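Local structure of PTS-dependent dihydroxyacetone kinase, ADP-binding subunit DhaL (Lactococcus lactis subsp. lactis, 3CR3) at residues E16-N21 with R43-T48; G38-R43 with G77-L82; K50-S55 with S61-K66; L98-L103 with N133-D138; A117-G120 with M124-I127. The protein carries ADP within a dihydroxyacetone kinase, taking a phosphoryl group from DhaM to form ATP and passing it to the dihydroxyacetone bound by DhaK. One frame throughout, in Å; residues are numbered along the deposited sequence.

How the interactions relate
Helix 37-54 joins three of the five contacts. Its ligand end forms interaction 2, its middle interaction 1, its last turns interaction 3. The centres of interactions 1 and 2 are about 10 Å apart, and Gln19 NE2 lies 2.9 Å from Ala42 O, a probable hydrogen bond. Interactions 2 and 5, with centres about 17 Å apart, both touch ADP, the first mainly at its diphosphate, with Leu82 also on the adenine, the second at adenine and ribose; Leu82 CB meets Met124 SE at 4.0 Å. Interaction 5 is nested in the loop closed by interaction 4, which, like interaction 3, lies away from the annotated sites. Phe64 CE2 and Leu103 CD1, 4.1 Å apart, link these two.

Interaction 1 of 5, residues E16-N21 with R43-T48; sequences EKIQEN and RGMSET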
# COMPACT_ATOMS: atom_id res chain seq x y z
N GLU A 16 33.36 -18.11 -5.16
CA GLU A 16 33.96 -18.69 -3.96
C GLU A 16 33.93 -17.74 -2.76
O GLU A 16 33.57 -18.14 -1.67
CB GLU A 16 35.40 -19.16 -4.22
CG GLU A 16 35.53 -20.47 -4.98
CD GLU A 16 36.94 -20.71 -5.50
OE1 GLU A 16 37.92 -20.22 -4.88
OE2 GLU A 16 37.08 -21.40 -6.55
N LYS A 17 34.32 -16.48 -2.97
CA LYS A 17 34.22 -15.46 -1.92
C LYS A 17 32.79 -15.26 -1.47
O LYS A 17 32.53 -15.03 -0.28
CB LYS A 17 34.77 -14.13 -2.44
CG LYS A 17 36.27 -14.08 -2.59
CD LYS A 17 36.95 -13.91 -1.25
CE LYS A 17 38.42 -13.63 -1.41
NZ LYS A 17 39.02 -13.21 -0.10
N ILE A 18 31.86 -15.33 -2.42
CA ILE A 18 30.43 -15.14 -2.15
C ILE A 18 29.87 -16.28 -1.30
O ILE A 18 29.21 -16.03 -0.29
CB ILE A 18 29.61 -14.99 -3.47
CG1 ILE A 18 29.85 -13.62 -4.12
CG2 ILE A 18 28.14 -15.25 -3.23
CD1 ILE A 18 29.44 -12.43 -3.27
N GLN A 19 30.13 -17.52 -1.71
CA GLN A 19 29.71 -18.71 -0.94
C GLN A 19 30.34 -18.75 0.45
O GLN A 19 29.67 -19.07 1.42
CB GLN A 19 30.06 -20.00 -1.70
CG GLN A 19 29.49 -20.09 -3.11
CD GLN A 19 27.98 -20.01 -3.15
OE1 GLN A 19 27.31 -20.35 -2.19
NE2 GLN A 19 27.45 -19.57 -4.28
N GLU A 20 31.63 -18.43 0.53
CA GLU A 20 32.35 -18.41 1.80
C GLU A 20 31.75 -17.41 2.79
O GLU A 20 31.56 -17.72 3.97
CB GLU A 20 33.84 -18.12 1.59
CG GLU A 20 34.65 -19.31 1.01
CD GLU A 20 36.13 -18.99 0.79
OE1 GLU A 20 36.52 -17.79 0.88
OE2 GLU A 20 36.91 -19.93 0.52
N ASN A 21 31.45 -16.21 2.29
CA ASN A 21 31.00 -15.11 3.13
C ASN A 21 29.51 -14.81 3.09
O ASN A 21 29.11 -13.70 3.45
CB ASN A 21 31.77 -13.85 2.76
CG ASN A 21 33.25 -14.01 2.95
OD1 ASN A 21 33.73 -14.05 4.08
ND2 ASN A 21 33.99 -14.09 1.84
N ARG A 43 22.92 -17.71 -4.35
CA ARG A 43 22.02 -18.27 -5.36
C ARG A 43 22.42 -17.81 -6.77
O ARG A 43 22.67 -18.62 -7.66
CB ARG A 43 20.59 -17.82 -5.05
CG ARG A 43 19.50 -18.28 -6.00
CD ARG A 43 18.12 -18.02 -5.39
NE ARG A 43 18.01 -18.57 -4.03
CZ ARG A 43 17.84 -17.85 -2.91
NH1 ARG A 43 17.74 -16.53 -2.96
NH2 ARG A 43 17.76 -18.47 -1.74
N GLY A 44 22.51 -16.50 -6.94
CA GLY A 44 22.80 -15.92 -8.24
C GLY A 44 24.12 -16.37 -8.82
O GLY A 44 24.22 -16.63 -10.02
N MSE A 45 25.14 -16.44 -7.96
CA MSE A 45 26.48 -16.81 -8.41
C MSE A 45 26.65 -18.33 -8.57
O MSE A 45 27.39 -18.78 -9.44
CB MSE A 45 27.57 -16.18 -7.54
CG MSE A 45 27.80 -14.68 -7.82
SE MSE A 45 28.18 -14.30 -9.72
CE MSE A 45 29.74 -15.40 -9.98
N SER A 46 25.96 -19.11 -7.74
CA SER A 46 25.95 -20.57 -7.94
C SER A 46 25.32 -20.88 -9.29
O SER A 46 25.93 -21.56 -10.10
CB SER A 46 25.22 -21.29 -6.81
OG SER A 46 24.02 -20.63 -6.50
N GLU A 47 24.13 -20.34 -9.53
CA GLU A 47 23.47 -20.43 -10.82
C GLU A 47 24.31 -19.91 -11.99
O GLU A 47 24.35 -20.54 -13.04
CB GLU A 47 22.11 -19.75 -10.77
CG GLU A 47 21.10 -20.51 -9.92
CD GLU A 47 20.86 -21.93 -10.43
OE1 GLU A 47 20.51 -22.07 -11.63
OE2 GLU A 47 21.03 -22.89 -9.65
N THR A 48 24.98 -18.77 -11.80
CA THR A 48 25.89 -18.23 -12.81
C THR A 48 26.99 -19.23 -13.19
O THR A 48 27.19 -19.52 -14.37
CB THR A 48 26.53 -16.88 -12.36
OG1 THR A 48 25.50 -15.88 -12.30
CG2 THR A 48 27.59 -16.42 -13.35
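Gln19 and Ile18 of helix 4-20 meet Ser46 and Met45 of helix 37-54 in a light contact with no hydrogen bond between the two segments. Gln19 curls rather than extends: CG lies beside the backbone N (chi1 -56°) and a second bend follows at chi2 (-59°). The amide is thereby swung across to the other helix, with NE2 3.8 Å from Ser46 CB and equally close to Ser46 N. The polar needs of NE2 are met by Asn15 OD1, one turn back on its own helix, and by Ala42 O. Ser46 turns its hydroxyl to its own helix, OG lying between the backbone N and the carbonyl carbon; it bonds to Ala42 O, with Arg43 O at 2.7 Å from OG as a second acceptor within reach. What it offers Gln19 is therefore its CB and backbone N. One residue back on each helix, the contact becomes apolar. Ile18 CG1 and Met45 CG are 4.4 Å apart, and the selenomethionine, coiled at all three torsions, then carries its SE away from Ile18; its side chain also packs on Phe14 and Asn15. Helix 175-191 packs alongside through Tyr182, which touches Ile18, while Glu185 forms a salt bridge with Lys17. On helix 37-54, Glu47 and Thr48 lean on Thr70 of helix 60-74.

Interaction 2 of 5, residues G38-R43 with G77-L82; sequences GANMAR and GASGPL. With ADP (adenosine-5'-diphosphate), chain G.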
# COMPACT_ATOMS: atom_id res chain seq x y z
N GLY A 38 23.47 -11.92 1.18
CA GLY A 38 24.34 -13.08 1.03
C GLY A 38 23.67 -14.27 0.37
O GLY A 38 24.22 -14.85 -0.56
N ALA A 39 22.48 -14.63 0.87
CA ALA A 39 21.62 -15.64 0.25
C ALA A 39 21.34 -15.35 -1.23
O ALA A 39 21.48 -16.24 -2.07
CB ALA A 39 20.31 -15.72 1.01
N ASN A 40 20.94 -14.10 -1.52
CA ASN A 40 20.66 -13.60 -2.88
C ASN A 40 21.85 -13.82 -3.83
O ASN A 40 21.70 -14.41 -4.91
CB ASN A 40 20.37 -12.09 -2.84
CG ASN A 40 18.92 -11.75 -2.43
OD1 ASN A 40 18.05 -12.61 -2.35
ND2 ASN A 40 18.67 -10.45 -2.21
N MSE A 41 23.01 -13.32 -3.41
CA MSE A 41 24.24 -13.44 -4.18
C MSE A 41 24.75 -14.88 -4.32
O MSE A 41 25.33 -15.23 -5.35
CB MSE A 41 25.34 -12.54 -3.59
CG MSE A 41 25.04 -11.03 -3.68
SE MSE A 41 24.71 -10.38 -5.50
CE MSE A 41 26.54 -10.64 -6.16
N ALA A 42 24.58 -15.70 -3.27
CA ALA A 42 25.00 -17.10 -3.30
C ALA A 42 24.24 -17.88 -4.35
O ALA A 42 24.84 -18.61 -5.15
CB ALA A 42 24.85 -17.76 -1.94
N ARG A 43 22.92 -17.71 -4.35
CA ARG A 43 22.02 -18.27 -5.36
C ARG A 43 22.42 -17.81 -6.77
O ARG A 43 22.67 -18.62 -7.66
CB ARG A 43 20.59 -17.82 -5.05
CG ARG A 43 19.50 -18.28 -6.00
CD ARG A 43 18.12 -18.02 -5.39
NE ARG A 43 18.01 -18.57 -4.03
CZ ARG A 43 17.84 -17.85 -2.91
NH1 ARG A 43 17.74 -16.53 -2.96
NH2 ARG A 43 17.76 -18.47 -1.74
N GLY A 77 16.26 -9.60 -5.19
CA GLY A 77 16.40 -8.26 -4.62
C GLY A 77 17.05 -7.27 -5.57
O GLY A 77 17.37 -7.60 -6.72
N ALA A 78 17.26 -6.06 -5.07
CA ALA A 78 17.86 -4.95 -5.82
C ALA A 78 19.19 -5.31 -6.47
O ALA A 78 19.50 -4.86 -7.56
CB ALA A 78 18.04 -3.73 -4.90
N SER A 79 19.97 -6.15 -5.81
CA SER A 79 21.28 -6.53 -6.36
C SER A 79 21.18 -7.22 -7.73
O SER A 79 22.13 -7.20 -8.51
CB SER A 79 22.03 -7.41 -5.35
OG SER A 79 21.25 -8.57 -5.07
N GLY A 80 20.03 -7.83 -8.03
CA GLY A 80 19.78 -8.46 -9.34
C GLY A 80 19.78 -7.47 -10.51
O GLY A 80 20.67 -7.54 -11.38
N PRO A 81 18.79 -6.57 -10.56
CA PRO A 81 18.82 -5.50 -11.56
C PRO A 81 20.14 -4.71 -11.57
O PRO A 81 20.57 -4.27 -12.64
CB PRO A 81 17.68 -4.56 -11.15
CG PRO A 81 16.85 -5.30 -10.19
CD PRO A 81 17.57 -6.52 -9.72
N LEU A 82 20.79 -4.56 -10.42
CA LEU A 82 22.02 -3.76 -10.35
C LEU A 82 23.26 -4.43 -10.94
O LEU A 82 23.89 -3.90 -11.85
CB LEU A 82 22.29 -3.30 -8.90
CG LEU A 82 21.25 -2.34 -8.31
CD1 LEU A 82 21.43 -2.32 -6.79
CD2 LEU A 82 21.36 -0.96 -8.89
PB ADP G . 17.33 -5.88 -1.39
O1B ADP G . 17.04 -6.98 -0.42
O2B ADP G . 16.28 -5.73 -2.43
O3B ADP G . 17.71 -4.56 -0.72
PA ADP G . 19.99 -7.03 -1.59
O1A ADP G . 19.90 -7.18 -0.11
O2A ADP G . 20.33 -8.27 -2.38
O3A ADP G . 18.64 -6.36 -2.21
O5' ADP G . 21.07 -5.88 -1.95
C5' ADP G . 21.20 -4.72 -1.13
C4' ADP G . 22.28 -3.85 -1.74
O4' ADP G . 21.87 -3.31 -3.00
C3' ADP G . 22.62 -2.64 -0.89
O3' ADP G . 23.60 -3.02 0.08
C2' ADP G . 23.14 -1.62 -1.90
O2' ADP G . 24.56 -1.68 -2.07
C1' ADP G . 22.53 -2.07 -3.22
N9 ADP G . 21.51 -1.10 -3.65
C8 ADP G . 20.24 -1.07 -3.20
N7 ADP G . 19.56 -0.07 -3.78
C5 ADP G . 20.41 0.56 -4.61
C6 ADP G . 20.33 1.71 -5.52
N6 ADP G . 19.15 2.36 -5.65
N1 ADP G . 21.43 2.06 -6.21
C2 ADP G . 22.60 1.39 -6.09
N3 ADP G . 22.74 0.34 -5.28
C4 ADP G . 21.70 -0.11 -4.52
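Asn40 and Ser79 come within 4.3 Å of each other, Asn40 CB to Ser79 OG, and both grip one alpha-phosphate oxygen of ADP. Asn40 ND2 donates to O2A at 2.7 Å in a nearly straight bond (164°), and Ser79 OG donates to the same atom at 2.9 Å. The beta-phosphate is held by backbone: Ala78 N points at O2B, 2.8 Å away and almost linear (171°), with a weak second bond to the bridging O3A. Gly77 lies against the diphosphate, its CA 3.3 Å from O2B and its N 3.9 Å from Asn40 ND2; a CB here would run into ND2 and O3A. A magnesium ion is about 4 Å from Gly77 between nearest atoms. Further along the nucleotide, Leu82 CD1 touches adenine at C4.

Farther out, the selenium of Met41 rests 3.9 Å from Ser79 OG, brought there by bends at chi2 and chi3. The guanidinium edge of Arg43 faces Asn40 OD1, which lies in its plane. Met41 also packs on Phe14 and Ile18 of helix 4-20, while Ala78, Pro81 and Leu82 face another protein chain. The diphosphate is thus held between the early turns of helix 37-54 and the start of helix 79-94.

Interaction 3 of 5, residues K50-S55 with S61-K66; sequences KALEVS and SEIFKK
Lys66 meets three residues of segment 50-55 in turn. Its CB starts the contact, 4.0 Å from Leu52 CD2, and CG comes closer to the same methyl, at 3.6 Å. CG stands opposite the backbone N (chi1 -178°), which sends the chain out across the gap between the helices. Bends at chi2 (56°) and chi3 then turn it alongside the other helix, bringing CD to 4.0 Å from Ala51 CB and CE to 4.4 Å from Ser55 OG. NZ leads away again, more than 5 Å from any atom of segment 50-55. The lysine and Leu52 slide past each other in opposite directions, and the packing is done by the methylenes CB to CE. Ser55 OG, meanwhile, donates to Ala51 O at 2.9 Å, fixing its rotation.

Leu52 uses its two methyls for different partners. While CD2 lies against the lysine, CD1 reaches Ile63 CG2 at 4.0 Å, the two side chains crossing at about a right angle. This buried corner is completed by Leu11 of helix 4-20 and Phe57 of the connecting loop, which touch both Leu52 and Ile63.

The axes of the two short segments approach to 10.6 Å and run 141° apart, roughly antiparallel. Helices 37-54 and 60-74, joined by a five-residue link, thus form an alpha-alpha hairpin, the kind of unit from which the all-helical DhaL fold is built.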
# COMPACT_ATOMS: atom_id res chain seq x y z
N LYS A 50 27.05 -22.45 -12.74
CA LYS A 50 26.39 -23.58 -13.42
C LYS A 50 26.18 -23.26 -14.90
O LYS A 50 26.54 -24.05 -15.78
CB LYS A 50 25.02 -23.89 -12.80
CG LYS A 50 25.03 -24.53 -11.43
CD LYS A 50 23.67 -25.21 -11.20
CE LYS A 50 23.30 -25.25 -9.73
NZ LYS A 50 22.01 -25.98 -9.52
N ALA A 51 25.58 -22.10 -15.17
CA ALA A 51 25.28 -21.67 -16.54
C ALA A 51 26.53 -21.49 -17.40
O ALA A 51 26.50 -21.76 -18.60
CB ALA A 51 24.45 -20.40 -16.53
N LEU A 52 27.63 -21.03 -16.80
CA LEU A 52 28.89 -20.88 -17.52
C LEU A 52 29.54 -22.21 -17.90
O LEU A 52 30.26 -22.29 -18.91
CB LEU A 52 29.89 -20.02 -16.73
CG LEU A 52 29.59 -18.57 -16.32
CD1 LEU A 52 30.88 -17.85 -15.96
CD2 LEU A 52 28.84 -17.80 -17.37
N GLU A 53 29.30 -23.25 -17.10
CA GLU A 53 29.85 -24.59 -17.35
C GLU A 53 29.27 -25.24 -18.62
O GLU A 53 30.01 -25.79 -19.43
CB GLU A 53 29.65 -25.53 -16.14
CG GLU A 53 30.82 -25.59 -15.14
CD GLU A 53 30.53 -26.50 -13.91
OE1 GLU A 53 29.54 -26.25 -13.18
OE2 GLU A 53 31.32 -27.45 -13.67
N VAL A 54 27.94 -25.15 -18.79
CA VAL A 54 27.27 -25.80 -19.92
C VAL A 54 27.44 -25.05 -21.24
O VAL A 54 27.32 -25.64 -22.32
CB VAL A 54 25.76 -26.04 -19.66
CG1 VAL A 54 25.55 -27.02 -18.51
CG2 VAL A 54 25.02 -24.72 -19.42
N SER A 55 27.71 -23.75 -21.16
CA SER A 55 27.89 -22.95 -22.36
C SER A 55 29.33 -22.98 -22.87
O SER A 55 30.26 -23.31 -22.12
CB SER A 55 27.38 -21.51 -22.15
OG SER A 55 27.90 -20.93 -20.97
N SER A 61 32.52 -10.78 -24.05
CA SER A 61 31.18 -10.19 -24.12
C SER A 61 30.07 -11.23 -23.86
O SER A 61 29.18 -10.97 -23.05
CB SER A 61 30.94 -9.49 -25.47
OG SER A 61 29.63 -8.96 -25.55
N GLU A 62 30.15 -12.38 -24.52
CA GLU A 62 29.21 -13.49 -24.27
C GLU A 62 29.16 -13.94 -22.81
O GLU A 62 28.08 -14.23 -22.29
CB GLU A 62 29.52 -14.71 -25.15
CG GLU A 62 29.45 -14.41 -26.63
CD GLU A 62 29.55 -15.63 -27.50
OE1 GLU A 62 29.62 -16.77 -26.97
OE2 GLU A 62 29.54 -15.46 -28.74
N ILE A 63 30.32 -14.02 -22.16
CA ILE A 63 30.35 -14.39 -20.73
C ILE A 63 29.56 -13.40 -19.89
O ILE A 63 28.68 -13.80 -19.12
CB ILE A 63 31.78 -14.50 -20.17
CG1 ILE A 63 32.64 -15.39 -21.09
CG2 ILE A 63 31.74 -15.02 -18.72
CD1 ILE A 63 34.11 -15.44 -20.74
N PHE A 64 29.88 -12.11 -20.03
CA PHE A 64 29.21 -11.05 -19.29
C PHE A 64 27.69 -11.05 -19.54
O PHE A 64 26.91 -10.85 -18.61
CB PHE A 64 29.82 -9.68 -19.63
CG PHE A 64 31.26 -9.50 -19.15
CD1 PHE A 64 31.77 -10.24 -18.08
CD2 PHE A 64 32.08 -8.54 -19.73
CE1 PHE A 64 33.08 -10.06 -17.64
CE2 PHE A 64 33.38 -8.34 -19.30
CZ PHE A 64 33.88 -9.10 -18.24
N LYS A 65 27.28 -11.27 -20.79
CA LYS A 65 25.85 -11.34 -21.12
C LYS A 65 25.16 -12.48 -20.36
O LYS A 65 24.04 -12.31 -19.88
CB LYS A 65 25.63 -11.49 -22.64
CG LYS A 65 24.15 -11.49 -23.04
CD LYS A 65 23.91 -11.08 -24.51
CE LYS A 65 22.40 -11.14 -24.86
NZ LYS A 65 21.55 -10.40 -23.87
N LYS A 66 25.84 -13.62 -20.26
CA LYS A 66 25.33 -14.80 -19.55
C LYS A 66 25.24 -14.53 -18.04
O LYS A 66 24.29 -14.98 -17.37
CB LYS A 66 26.22 -16.02 -19.83
CG LYS A 66 25.77 -17.33 -19.18
CD LYS A 66 24.33 -17.72 -19.56
CE LYS A 66 24.25 -18.45 -20.90
NZ LYS A 66 22.82 -18.54 -21.34

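Interaction 4 of 5, residues L98-L103 with N133-D138; sequences LDTSEL and NDLQTD
Ser101 and Leu135 bring their CA atoms to 6.2 Å, yet no hydrogen bond passes between the segments; the hydroxyl of Ser101 bonds to Asp99 on its own side, and one leucine does most of the touching. Its CB meets Ser101 CB at 4.1 Å. Farther out, CD1 rests 4.1 Å from Ser101 CA and close to Thr100 CG2, the leucine and threonine side chains crossing at about a right angle. Thr100 can offer this methyl because its CG2 stands opposite the backbone N, which leaves OG1 on another side. Gln136 adds an outer fringe with CG, near Ser101 OG.

The first turn of helix 100-115 is secured by Asp99, its N-cap. One carboxylate oxygen, OD2, takes Glu102 N on its anti lone pair (3.0 Å, 169°) and Ser101 OG on its syn lone pair (3.3 Å). Across the contact, helix 125-136 finishes in a Schellman motif: Asp138, with positive phi, donates its N to Leu135 O at 3.2 Å, and Ser139 N reaches Asp134 O.

Thr100 also packs on Leu187 and Val191 of helix 175-191, and Leu135 on Ala140. The chemistry is therefore that of a small apolar contact between one helix start and one helix end, each closed by its own local motif, an Asp N-cap and a Schellman motif. The carboxylate of Asp99 probably gains from the positive end of the helix it caps.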
# COMPACT_ATOMS: atom_id res chain seq x y z
N LEU A 98 38.50 -4.75 -23.97
CA LEU A 98 38.59 -5.46 -22.71
C LEU A 98 39.46 -4.70 -21.70
O LEU A 98 39.83 -5.24 -20.66
CB LEU A 98 39.05 -6.92 -22.91
CG LEU A 98 38.15 -7.80 -23.80
CD1 LEU A 98 38.82 -9.13 -24.16
CD2 LEU A 98 36.82 -8.04 -23.14
N ASP A 99 39.76 -3.44 -21.99
CA ASP A 99 40.41 -2.56 -21.01
C ASP A 99 39.63 -2.57 -19.69
O ASP A 99 38.42 -2.34 -19.67
CB ASP A 99 40.51 -1.12 -21.53
CG ASP A 99 41.17 -0.19 -20.54
OD1 ASP A 99 42.37 0.13 -20.71
OD2 ASP A 99 40.52 0.21 -19.56
N THR A 100 40.35 -2.83 -18.60
CA THR A 100 39.73 -3.04 -17.30
C THR A 100 38.96 -1.81 -16.79
O THR A 100 37.81 -1.94 -16.38
CB THR A 100 40.76 -3.57 -16.27
OG1 THR A 100 41.40 -4.74 -16.82
CG2 THR A 100 40.11 -3.93 -14.94
N SER A 101 39.57 -0.62 -16.86
CA SER A 101 38.87 0.58 -16.40
C SER A 101 37.66 0.93 -17.29
O SER A 101 36.62 1.33 -16.78
CB SER A 101 39.82 1.77 -16.13
OG SER A 101 40.10 2.53 -17.30
N GLU A 102 37.77 0.72 -18.60
CA GLU A 102 36.62 0.89 -19.51
C GLU A 102 35.41 -0.00 -19.16
O GLU A 102 34.26 0.44 -19.27
CB GLU A 102 37.03 0.64 -20.96
CG GLU A 102 37.76 1.82 -21.60
CD GLU A 102 36.95 2.49 -22.68
OE1 GLU A 102 35.85 3.03 -22.39
OE2 GLU A 102 37.41 2.46 -23.84
N LEU A 103 35.68 -1.25 -18.76
CA LEU A 103 34.64 -2.18 -18.33
C LEU A 103 33.97 -1.70 -17.04
O LEU A 103 32.74 -1.57 -16.97
CB LEU A 103 35.21 -3.60 -18.13
CG LEU A 103 35.77 -4.28 -19.40
CD1 LEU A 103 36.41 -5.65 -19.09
CD2 LEU A 103 34.70 -4.43 -20.47
N ASN A 133 38.35 5.03 -9.99
CA ASN A 133 39.26 6.15 -9.74
C ASN A 133 40.68 5.63 -9.49
O ASN A 133 41.64 6.13 -10.06
CB ASN A 133 38.76 7.02 -8.58
CG ASN A 133 37.61 7.97 -8.99
OD1 ASN A 133 37.52 8.40 -10.15
ND2 ASN A 133 36.75 8.32 -8.04
N ASP A 134 40.79 4.59 -8.66
CA ASP A 134 42.07 3.94 -8.34
C ASP A 134 42.76 3.36 -9.58
O ASP A 134 43.96 3.56 -9.79
CB ASP A 134 41.89 2.86 -7.27
CG ASP A 134 41.81 3.44 -5.85
OD1 ASP A 134 42.10 4.65 -5.68
OD2 ASP A 134 41.46 2.68 -4.92
N LEU A 135 42.00 2.65 -10.42
CA LEU A 135 42.53 2.11 -11.67
C LEU A 135 43.06 3.22 -12.59
O LEU A 135 44.10 3.06 -13.21
CB LEU A 135 41.46 1.27 -12.40
CG LEU A 135 40.95 -0.04 -11.79
CD1 LEU A 135 39.70 -0.51 -12.54
CD2 LEU A 135 42.01 -1.13 -11.75
N GLN A 136 42.35 4.34 -12.64
CA GLN A 136 42.72 5.49 -13.47
C GLN A 136 43.94 6.24 -12.92
O GLN A 136 44.56 7.05 -13.62
CB GLN A 136 41.52 6.43 -13.63
CG GLN A 136 40.57 6.02 -14.76
CD GLN A 136 39.18 6.68 -14.69
OE1 GLN A 136 38.94 7.60 -13.90
NE2 GLN A 136 38.26 6.20 -15.53
N THR A 137 44.29 5.96 -11.67
CA THR A 137 45.46 6.56 -11.04
C THR A 137 46.48 5.48 -10.69
O THR A 137 47.41 5.71 -9.91
CB THR A 137 45.07 7.37 -9.77
OG1 THR A 137 44.29 6.54 -8.90
CG2 THR A 137 44.27 8.61 -10.15
N ASP A 138 46.30 4.31 -11.30
CA ASP A 138 47.14 3.12 -11.08
C ASP A 138 47.45 2.90 -9.60
O ASP A 138 48.62 2.84 -9.21
CB ASP A 138 48.43 3.19 -11.89
CG ASP A 138 49.20 1.89 -11.87
OD1 ASP A 138 48.57 0.80 -11.86
OD2 ASP A 138 50.45 1.97 -11.84

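Interaction 5 of 5, residues A117-G120 with M124-I127; sequences AQVG and MVDI. With ADP (adenosine-5'-diphosphate), chain G.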
# COMPACT_ATOMS: atom_id res chain seq x y z
N ALA A 117 21.72 6.16 -7.95
CA ALA A 117 22.49 6.52 -6.78
C ALA A 117 23.68 7.39 -7.16
O ALA A 117 24.35 7.15 -8.17
CB ALA A 117 22.96 5.27 -6.00
N GLN A 118 23.92 8.42 -6.36
CA GLN A 118 25.11 9.23 -6.48
C GLN A 118 26.18 8.63 -5.58
O GLN A 118 25.88 7.84 -4.69
CB GLN A 118 24.82 10.67 -6.04
CG GLN A 118 23.92 11.44 -6.99
CD GLN A 118 23.39 12.71 -6.36
OE1 GLN A 118 22.20 12.82 -6.07
NE2 GLN A 118 24.27 13.67 -6.13
N VAL A 119 27.44 8.98 -5.83
CA VAL A 119 28.51 8.56 -4.95
C VAL A 119 28.29 9.18 -3.56
O VAL A 119 27.93 10.36 -3.44
CB VAL A 119 29.90 8.96 -5.51
CG1 VAL A 119 31.03 8.46 -4.61
CG2 VAL A 119 30.06 8.41 -6.93
N GLY A 120 28.48 8.37 -2.52
CA GLY A 120 28.31 8.81 -1.12
C GLY A 120 26.97 8.47 -0.52
O GLY A 120 26.68 8.84 0.62
N MSE A 124 26.80 0.16 -3.32
CA MSE A 124 27.89 -0.38 -4.13
C MSE A 124 28.47 0.63 -5.13
O MSE A 124 29.60 0.50 -5.51
CB MSE A 124 27.43 -1.63 -4.88
CG MSE A 124 26.37 -1.35 -5.97
SE MSE A 124 25.71 -3.01 -6.81
CE MSE A 124 27.22 -3.47 -7.82
N VAL A 125 27.67 1.59 -5.56
CA VAL A 125 28.14 2.72 -6.39
C VAL A 125 29.42 3.36 -5.80
O VAL A 125 30.33 3.74 -6.53
CB VAL A 125 27.01 3.79 -6.56
CG1 VAL A 125 27.56 5.11 -7.09
CG2 VAL A 125 25.91 3.27 -7.49
N ASP A 126 29.49 3.42 -4.47
CA ASP A 126 30.62 4.06 -3.79
C ASP A 126 31.93 3.32 -4.06
O ASP A 126 32.96 3.95 -4.30
CB ASP A 126 30.37 4.13 -2.29
CG ASP A 126 29.07 4.82 -1.96
OD1 ASP A 126 28.58 5.61 -2.80
OD2 ASP A 126 28.54 4.56 -0.87
N ILE A 127 31.88 1.99 -4.06
CA ILE A 127 33.09 1.23 -4.26
C ILE A 127 33.41 1.08 -5.76
O ILE A 127 34.59 1.08 -6.13
CB ILE A 127 33.11 -0.11 -3.46
CG1 ILE A 127 34.51 -0.73 -3.43
CG2 ILE A 127 32.08 -1.08 -4.00
CD1 ILE A 127 34.76 -1.69 -2.25
PB ADP G . 17.33 -5.88 -1.39
O1B ADP G . 17.04 -6.98 -0.42
O2B ADP G . 16.28 -5.73 -2.43
O3B ADP G . 17.71 -4.56 -0.72
PA ADP G . 19.99 -7.03 -1.59
O1A ADP G . 19.90 -7.18 -0.11
O2A ADP G . 20.33 -8.27 -2.38
O3A ADP G . 18.64 -6.36 -2.21
O5' ADP G . 21.07 -5.88 -1.95
C5' ADP G . 21.20 -4.72 -1.13
C4' ADP G . 22.28 -3.85 -1.74
O4' ADP G . 21.87 -3.31 -3.00
C3' ADP G . 22.62 -2.64 -0.89
O3' ADP G . 23.60 -3.02 0.08
C2' ADP G . 23.14 -1.62 -1.90
O2' ADP G . 24.56 -1.68 -2.07
C1' ADP G . 22.53 -2.07 -3.22
N9 ADP G . 21.51 -1.10 -3.65
C8 ADP G . 20.24 -1.07 -3.20
N7 ADP G . 19.56 -0.07 -3.78
C5 ADP G . 20.41 0.56 -4.61
C6 ADP G . 20.33 1.71 -5.52
N6 ADP G . 19.15 2.36 -5.65
N1 ADP G . 21.43 2.06 -6.21
C2 ADP G . 22.60 1.39 -6.09
N3 ADP G . 22.74 0.34 -5.28
C4 ADP G . 21.70 -0.11 -4.52
O HOH W 1 26.10 5.28 -3.40
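Val125 fits against the loop 117-120 with both of its methyls. CG2 meets Ala117 CB at 3.9 Å and CG1 meets Val119 CG2 at 4.1 Å; the two branches lie side by side along the loop, CG1 also near the carbonyls of Ala117 and Gln118. The Val119 and Val125 side chains cross obliquely.

Asp126, the next residue, supplies the polar half. Its OD1 accepts from Gly120 N at 2.8 Å, the donor coming from well above the carboxylate plane (51° out of it). A water donates to the same oxygen at 2.6 Å and to Gln118 O at 2.9 Å, bridging helix and loop beside the direct bond. The other oxygen, OD2, has a weak bond from Thr123 N. Val119, running past Asp126 in the opposite direction, borders this group with CG1.

Both segments touch the nucleotide: Ala117 CB lies 3.6 Å from adenine N1, Val125 CG2 4.1 Å from adenine C2, and Met124 N donates to the ribose O2' at 3.2 Å. Apolar packing thus lies next to the base, while a buried carboxylate ties the loop to the helix start. With two donors on OD1 and a weak one on OD2, Asp126 is probably ionised.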